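Local coordinates for aminotransferase, class III (PDB 3I4J), which probably acts as a pyridoxal-phosphate-dependent transaminase, transferring amino groups as class III aminotransferases do, at residues C[38-50]-C[258-270]. The protein carries 1 engineered substitution. Residues are numbered along the deposited sequence; the frame is centred on the assembly and turned at random.
Sequences ALVANIGHGRAEV and VLGKGLAAGYAPL
With CG opposite its carbonyl carbon (chi1 -70°), K261 runs extended and its NZ donates to A38 O at 2.9 Å, the C=O...N angle being 146°; Y267, with a similar first torsion (chi1 -73°), brings its ring up to G44 and V50. The side chains of V40 and K261 cross at about a right angle, V40 CG2 packing on CG and CD of the lysine. The other branch of V40, CG1, sits 3.4 Å from G266 N, in the type I' turn 264-267. A265 CA approaches V40 O at 3.1 Å in a CA-H...O contact. A water joins the two backbones, donating to A265 O (2.7 Å) and to G44 O and accepting from I43 N (2.9 Å). V50 CB lies over one face of the Y267 ring, 4.2 Å from its centroid. The phenol OH bonds to G44 O and accepts from R47 N, though its position is less sure; the guanidinium of R47 instead reaches I43 O and E316. Y296 of the second subunit hydrogen-bonds K261 O and G266 N, so that subunit reaches both the turn and the backbone of the lysine. K261 is consistent with the lysine that forms the internal aldimine in this family; a sulfate, probably from the crystallisation liquor, lies about 5 Å from its side chain and may mark the cofactor pocket. With no cofactor on it in this model, the amine is taken up by A38 O, a bond that would probably have to give way if an aldimine formed.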
ATOM      1  N   ALA C  38       4.529   7.986 -13.240  1.00 25.28           N
ATOM      2  CA  ALA C  38       5.258   8.743 -12.225  1.00 25.11           C
ATOM      3  C   ALA C  38       6.534   7.945 -11.984  1.00 23.94           C
ATOM      4  O   ALA C  38       6.850   7.579 -10.850  1.00 25.42           O
ATOM      5  CB  ALA C  38       4.433   8.841 -10.941  1.00 24.47           C
ATOM      6  N   LEU C  39       7.255   7.688 -13.073  1.00 24.27           N
ATOM      7  CA  LEU C  39       8.484   6.902 -13.061  1.00 24.55           C
ATOM      8  C   LEU C  39       8.200   5.530 -12.461  1.00 24.26           C
ATOM      9  O   LEU C  39       8.955   5.013 -11.639  1.00 24.72           O
ATOM     10  CB  LEU C  39       9.598   7.630 -12.295  1.00 26.27           C
ATOM     11  CG  LEU C  39      10.401   8.585 -13.187  1.00 27.66           C
ATOM     12  CD1 LEU C  39       9.516   9.707 -13.707  1.00 29.73           C
ATOM     13  CD2 LEU C  39      11.556   9.156 -12.395  1.00 32.43           C
ATOM     14  N   VAL C  40       7.094   4.947 -12.914  1.00 22.08           N
ATOM     15  CA  VAL C  40       6.633   3.640 -12.459  1.00 20.75           C
ATOM     16  C   VAL C  40       6.716   2.554 -13.539  1.00 21.87           C
ATOM     17  O   VAL C  40       7.244   1.469 -13.295  1.00 20.11           O
ATOM     18  CB  VAL C  40       5.148   3.710 -11.992  1.00 20.67           C
ATOM     19  CG1 VAL C  40       4.603   2.305 -11.739  1.00 19.95           C
ATOM     20  CG2 VAL C  40       5.030   4.550 -10.735  1.00 19.38           C
ATOM     21  N   ALA C  41       6.196   2.852 -14.730  1.00 21.69           N
ATOM     22  CA  ALA C  41       6.156   1.874 -15.827  1.00 21.25           C
ATOM     23  C   ALA C  41       7.481   1.671 -16.552  1.00 21.96           C
ATOM     24  O   ALA C  41       7.599   1.930 -17.754  1.00 20.02           O
ATOM     25  CB  ALA C  41       5.067   2.270 -16.827  1.00 23.31           C
ATOM     26  N   ASN C  42       8.462   1.158 -15.821  1.00 20.49           N
ATOM     27  CA  ASN C  42       9.803   0.937 -16.351  1.00 23.25           C
ATOM     28  C   ASN C  42       9.961   0.015 -17.558  1.00 23.10           C
ATOM     29  O   ASN C  42      10.874   0.211 -18.357  1.00 22.83           O
ATOM     30  CB  ASN C  42      10.719   0.449 -15.228  1.00 22.36           C
ATOM     31  CG  ASN C  42      10.999   1.527 -14.193  1.00 24.86           C
ATOM     32  OD1 ASN C  42      10.398   2.603 -14.217  1.00 22.28           O
ATOM     33  ND2 ASN C  42      11.908   1.233 -13.268  1.00 25.13           N
ATOM     34  N   ILE C  43       9.101  -0.993 -17.702  1.00 22.32           N
ATOM     35  CA  ILE C  43       9.253  -1.890 -18.843  1.00 21.60           C
ATOM     36  C   ILE C  43       8.195  -1.710 -19.925  1.00 21.93           C
ATOM     37  O   ILE C  43       8.072  -2.531 -20.837  1.00 21.63           O
ATOM     38  CB  ILE C  43       9.309  -3.370 -18.391  1.00 21.85           C
ATOM     39  CG1 ILE C  43       7.945  -3.835 -17.868  1.00 23.05           C
ATOM     40  CG2 ILE C  43      10.358  -3.524 -17.305  1.00 22.46           C
ATOM     41  CD1 ILE C  43       7.898  -5.335 -17.574  1.00 21.78           C
ATOM     42  N   GLY C  44       7.446  -0.617 -19.835  1.00 20.72           N
ATOM     43  CA  GLY C  44       6.423  -0.353 -20.829  1.00 22.22           C
ATOM     44  C   GLY C  44       5.081  -0.951 -20.467  1.00 23.06           C
ATOM     45  O   GLY C  44       4.976  -1.757 -19.542  1.00 22.62           O
ATOM     46  N   HIS C  45       4.051  -0.562 -21.210  1.00 22.60           N
ATOM     47  CA  HIS C  45       2.701  -1.035 -20.947  1.00 22.91           C
ATOM     48  C   HIS C  45       2.261  -2.215 -21.808  1.00 23.70           C
ATOM     49  O   HIS C  45       2.772  -2.423 -22.910  1.00 24.02           O
ATOM     50  CB  HIS C  45       1.711   0.113 -21.139  1.00 23.24           C
ATOM     51  CG  HIS C  45       2.009   1.314 -20.297  1.00 23.77           C
ATOM     52  ND1 HIS C  45       2.640   2.435 -20.791  1.00 22.71           N
ATOM     53  CD2 HIS C  45       1.772   1.561 -18.987  1.00 22.25           C
ATOM     54  CE1 HIS C  45       2.777   3.322 -19.822  1.00 20.86           C
ATOM     55  NE2 HIS C  45       2.258   2.817 -18.718  1.00 24.65           N
ATOM     56  N   GLY C  46       1.308  -2.978 -21.279  1.00 22.54           N
ATOM     57  CA  GLY C  46       0.747  -4.113 -21.995  1.00 22.74           C
ATOM     58  C   GLY C  46       1.551  -5.397 -22.087  1.00 24.89           C
ATOM     59  O   GLY C  46       1.349  -6.168 -23.027  1.00 25.14           O
ATOM     60  N   ARG C  47       2.445  -5.645 -21.132  1.00 25.22           N
ATOM     61  CA  ARG C  47       3.252  -6.866 -21.162  1.00 25.80           C
ATOM     62  C   ARG C  47       2.405  -8.089 -20.813  1.00 26.12           C
ATOM     63  O   ARG C  47       2.095  -8.329 -19.642  1.00 23.73           O
ATOM     64  CB  ARG C  47       4.425  -6.783 -20.178  1.00 28.22           C
ATOM     65  CG  ARG C  47       5.257  -5.500 -20.235  1.00 30.34           C
ATOM     66  CD  ARG C  47       6.067  -5.318 -21.515  1.00 34.16           C
ATOM     67  NE  ARG C  47       7.078  -6.348 -21.729  1.00 35.69           N
ATOM     68  CZ  ARG C  47       8.329  -6.104 -22.123  1.00 35.12           C
ATOM     69  NH1 ARG C  47       8.742  -4.863 -22.334  1.00 35.00           N
ATOM     70  NH2 ARG C  47       9.161  -7.110 -22.349  1.00 33.38           N
ATOM     71  N   ALA C  48       2.029  -8.859 -21.830  1.00 26.61           N
ATOM     72  CA  ALA C  48       1.231 -10.058 -21.611  1.00 26.89           C
ATOM     73  C   ALA C  48       2.024 -11.078 -20.806  1.00 26.04           C
ATOM     74  O   ALA C  48       1.446 -11.877 -20.069  1.00 26.44           O
ATOM     75  CB  ALA C  48       0.805 -10.658 -22.946  1.00 27.78           C
ATOM     76  N   GLU C  49       3.348 -11.049 -20.947  1.00 25.83           N
ATOM     77  CA  GLU C  49       4.218 -11.973 -20.231  1.00 25.07           C
ATOM     78  C   GLU C  49       4.025 -11.842 -18.723  1.00 25.36           C
ATOM     79  O   GLU C  49       3.939 -12.842 -18.006  1.00 24.10           O
ATOM     80  CB  GLU C  49       5.686 -11.700 -20.563  1.00 26.76           C
ATOM     81  CG  GLU C  49       6.652 -12.686 -19.929  1.00 28.87           C
ATOM     82  CD  GLU C  49       8.103 -12.376 -20.256  1.00 29.99           C
ATOM     83  OE1 GLU C  49       8.349 -11.627 -21.224  1.00 31.02           O
ATOM     84  OE2 GLU C  49       8.998 -12.888 -19.555  1.00 32.94           O
ATOM     85  N   VAL C  50       3.970 -10.603 -18.247  1.00 23.23           N
ATOM     86  CA  VAL C  50       3.786 -10.356 -16.824  1.00 21.89           C
ATOM     87  C   VAL C  50       2.383 -10.784 -16.417  1.00 20.78           C
ATOM     88  O   VAL C  50       2.195 -11.431 -15.384  1.00 21.58           O
ATOM     89  CB  VAL C  50       3.973  -8.864 -16.486  1.00 23.26           C
ATOM     90  CG1 VAL C  50       3.785  -8.644 -14.985  1.00 21.78           C
ATOM     91  CG2 VAL C  50       5.359  -8.406 -16.923  1.00 24.49           C
ATOM     92  N   VAL C 258      16.244   0.988  -0.307  1.00 17.18           N
ATOM     93  CA  VAL C 258      14.784   1.059  -0.378  1.00 17.54           C
ATOM     94  C   VAL C 258      14.326   1.051  -1.830  1.00 18.45           C
ATOM     95  O   VAL C 258      14.777   1.867  -2.636  1.00 17.27           O
ATOM     96  CB  VAL C 258      14.260   2.336   0.307  1.00 18.69           C
ATOM     97  CG1 VAL C 258      12.729   2.278   0.424  1.00 19.58           C
ATOM     98  CG2 VAL C 258      14.895   2.480   1.679  1.00 18.63           C
ATOM     99  N   LEU C 259      13.411   0.135  -2.152  1.00 19.85           N
ATOM    100  CA  LEU C 259      12.903  -0.021  -3.509  1.00 22.64           C
ATOM    101  C   LEU C 259      11.393   0.195  -3.590  1.00 24.26           C
ATOM    102  O   LEU C 259      10.680   0.034  -2.605  1.00 23.44           O
ATOM    103  CB  LEU C 259      13.240  -1.422  -4.022  1.00 22.94           C
ATOM    104  CG  LEU C 259      14.710  -1.820  -3.870  1.00 26.97           C
ATOM    105  CD1 LEU C 259      14.897  -3.302  -4.194  1.00 28.34           C
ATOM    106  CD2 LEU C 259      15.550  -0.945  -4.780  1.00 26.77           C
ATOM    107  N   GLY C 260      10.920   0.561  -4.779  1.00 26.70           N
ATOM    108  CA  GLY C 260       9.499   0.791  -4.976  1.00 31.08           C
ATOM    109  C   GLY C 260       9.181   1.137  -6.418  1.00 33.03           C
ATOM    110  O   GLY C 260      10.034   0.989  -7.293  1.00 35.99           O
ATOM    111  N   LYS C 261       7.959   1.602  -6.666  1.00 35.48           N
ATOM    112  CA  LYS C 261       7.519   1.987  -8.007  1.00 35.29           C
ATOM    113  C   LYS C 261       7.930   1.047  -9.136  1.00 36.23           C
ATOM    114  O   LYS C 261       7.139   0.217  -9.589  1.00 37.28           O
ATOM    115  CB  LYS C 261       8.010   3.402  -8.345  1.00 34.46           C
ATOM    116  CG  LYS C 261       7.325   4.500  -7.559  1.00 34.82           C
ATOM    117  CD  LYS C 261       7.643   5.872  -8.131  1.00 34.73           C
ATOM    118  CE  LYS C 261       6.882   6.957  -7.389  1.00 36.98           C
ATOM    119  NZ  LYS C 261       7.014   8.285  -8.046  1.00 33.86           N
ATOM    120  N   GLY C 262       9.166   1.188  -9.600  1.00 35.58           N
ATOM    121  CA  GLY C 262       9.643   0.362 -10.692  1.00 35.07           C
ATOM    122  C   GLY C 262       9.894  -1.102 -10.387  1.00 33.11           C
ATOM    123  O   GLY C 262      10.187  -1.873 -11.301  1.00 33.91           O
ATOM    124  N   LEU C 263       9.782  -1.495  -9.120  1.00 30.73           N
ATOM    125  CA  LEU C 263      10.024  -2.879  -8.733  1.00 26.70           C
ATOM    126  C   LEU C 263       9.133  -3.831  -9.536  1.00 25.52           C
ATOM    127  O   LEU C 263       9.621  -4.808 -10.107  1.00 24.23           O
ATOM    128  CB  LEU C 263       9.796  -3.056  -7.226  1.00 25.34           C
ATOM    129  CG  LEU C 263      10.513  -4.230  -6.552  1.00 25.24           C
ATOM    130  CD1 LEU C 263      12.000  -4.190  -6.895  1.00 22.43           C
ATOM    131  CD2 LEU C 263      10.321  -4.160  -5.039  1.00 21.77           C
ATOM    132  N   ALA C 264       7.831  -3.556  -9.570  1.00 22.53           N
ATOM    133  CA  ALA C 264       6.902  -4.373 -10.352  1.00 21.85           C
ATOM    134  C   ALA C 264       6.454  -3.579 -11.587  1.00 21.23           C
ATOM    135  O   ALA C 264       5.524  -3.969 -12.295  1.00 19.00           O
ATOM    136  CB  ALA C 264       5.693  -4.784  -9.503  1.00 22.05           C
ATOM    137  N   ALA C 265       7.121  -2.449 -11.815  1.00 21.43           N
ATOM    138  CA  ALA C 265       6.876  -1.582 -12.973  1.00 18.86           C
ATOM    139  C   ALA C 265       5.423  -1.310 -13.375  1.00 18.78           C
ATOM    140  O   ALA C 265       5.093  -1.321 -14.563  1.00 17.40           O
ATOM    141  CB  ALA C 265       7.644  -2.130 -14.179  1.00 19.82           C
ATOM    142  N   GLY C 266       4.564  -1.068 -12.391  1.00 16.74           N
ATOM    143  CA  GLY C 266       3.171  -0.770 -12.674  1.00 17.95           C
ATOM    144  C   GLY C 266       2.239  -1.961 -12.801  1.00 16.15           C
ATOM    145  O   GLY C 266       1.034  -1.779 -12.971  1.00 16.88           O
ATOM    146  N   TYR C 267       2.776  -3.175 -12.719  1.00 17.09           N
ATOM    147  CA  TYR C 267       1.955  -4.376 -12.847  1.00 16.65           C
ATOM    148  C   TYR C 267       1.326  -4.832 -11.536  1.00 17.36           C
ATOM    149  O   TYR C 267       0.330  -5.553 -11.533  1.00 18.63           O
ATOM    150  CB  TYR C 267       2.791  -5.498 -13.484  1.00 17.72           C
ATOM    151  CG  TYR C 267       3.008  -5.213 -14.954  1.00 18.22           C
ATOM    152  CD1 TYR C 267       2.038  -5.563 -15.895  1.00 19.48           C
ATOM    153  CD2 TYR C 267       4.097  -4.452 -15.385  1.00 19.33           C
ATOM    154  CE1 TYR C 267       2.130  -5.154 -17.216  1.00 19.40           C
ATOM    155  CE2 TYR C 267       4.200  -4.033 -16.717  1.00 17.42           C
ATOM    156  CZ  TYR C 267       3.205  -4.386 -17.623  1.00 20.49           C
ATOM    157  OH  TYR C 267       3.246  -3.934 -18.926  1.00 21.41           O
ATOM    158  N   ALA C 268       1.896  -4.389 -10.423  1.00 18.07           N
ATOM    159  CA  ALA C 268       1.375  -4.743  -9.115  1.00 17.70           C
ATOM    160  C   ALA C 268       1.944  -3.800  -8.066  1.00 18.31           C
ATOM    161  O   ALA C 268       3.033  -3.251  -8.243  1.00 17.33           O
ATOM    162  CB  ALA C 268       1.734  -6.197  -8.773  1.00 18.06           C
ATOM    163  N   PRO C 269       1.206  -3.583  -6.965  1.00 17.46           N
ATOM    164  CA  PRO C 269       1.705  -2.690  -5.913  1.00 18.12           C
ATOM    165  C   PRO C 269       2.763  -3.453  -5.119  1.00 18.56           C
ATOM    166  O   PRO C 269       2.437  -4.250  -4.236  1.00 20.04           O
ATOM    167  CB  PRO C 269       0.457  -2.402  -5.073  1.00 17.77           C
ATOM    168  CG  PRO C 269      -0.688  -2.706  -6.018  1.00 16.36           C
ATOM    169  CD  PRO C 269      -0.205  -3.927  -6.730  1.00 17.02           C
ATOM    170  N   LEU C 270       4.024  -3.210  -5.452  1.00 17.00           N
ATOM    171  CA  LEU C 270       5.140  -3.878  -4.804  1.00 16.65           C
ATOM    172  C   LEU C 270       6.281  -2.893  -4.534  1.00 15.76           C
ATOM    173  O   LEU C 270       6.594  -2.035  -5.366  1.00 17.06           O
ATOM    174  CB  LEU C 270       5.645  -5.012  -5.705  1.00 19.14           C
ATOM    175  CG  LEU C 270       6.796  -5.870  -5.172  1.00 19.44           C
ATOM    176  CD1 LEU C 270       6.302  -6.717  -4.022  1.00 21.87           C
ATOM    177  CD2 LEU C 270       7.329  -6.762  -6.284  1.00 20.35           C
TER
HETATM  178  O   HOH W   1      12.643  -1.469 -13.674  1.00 32.41           O
HETATM  179  O   HOH W   2       6.276  -1.077 -17.033  1.00 18.78           O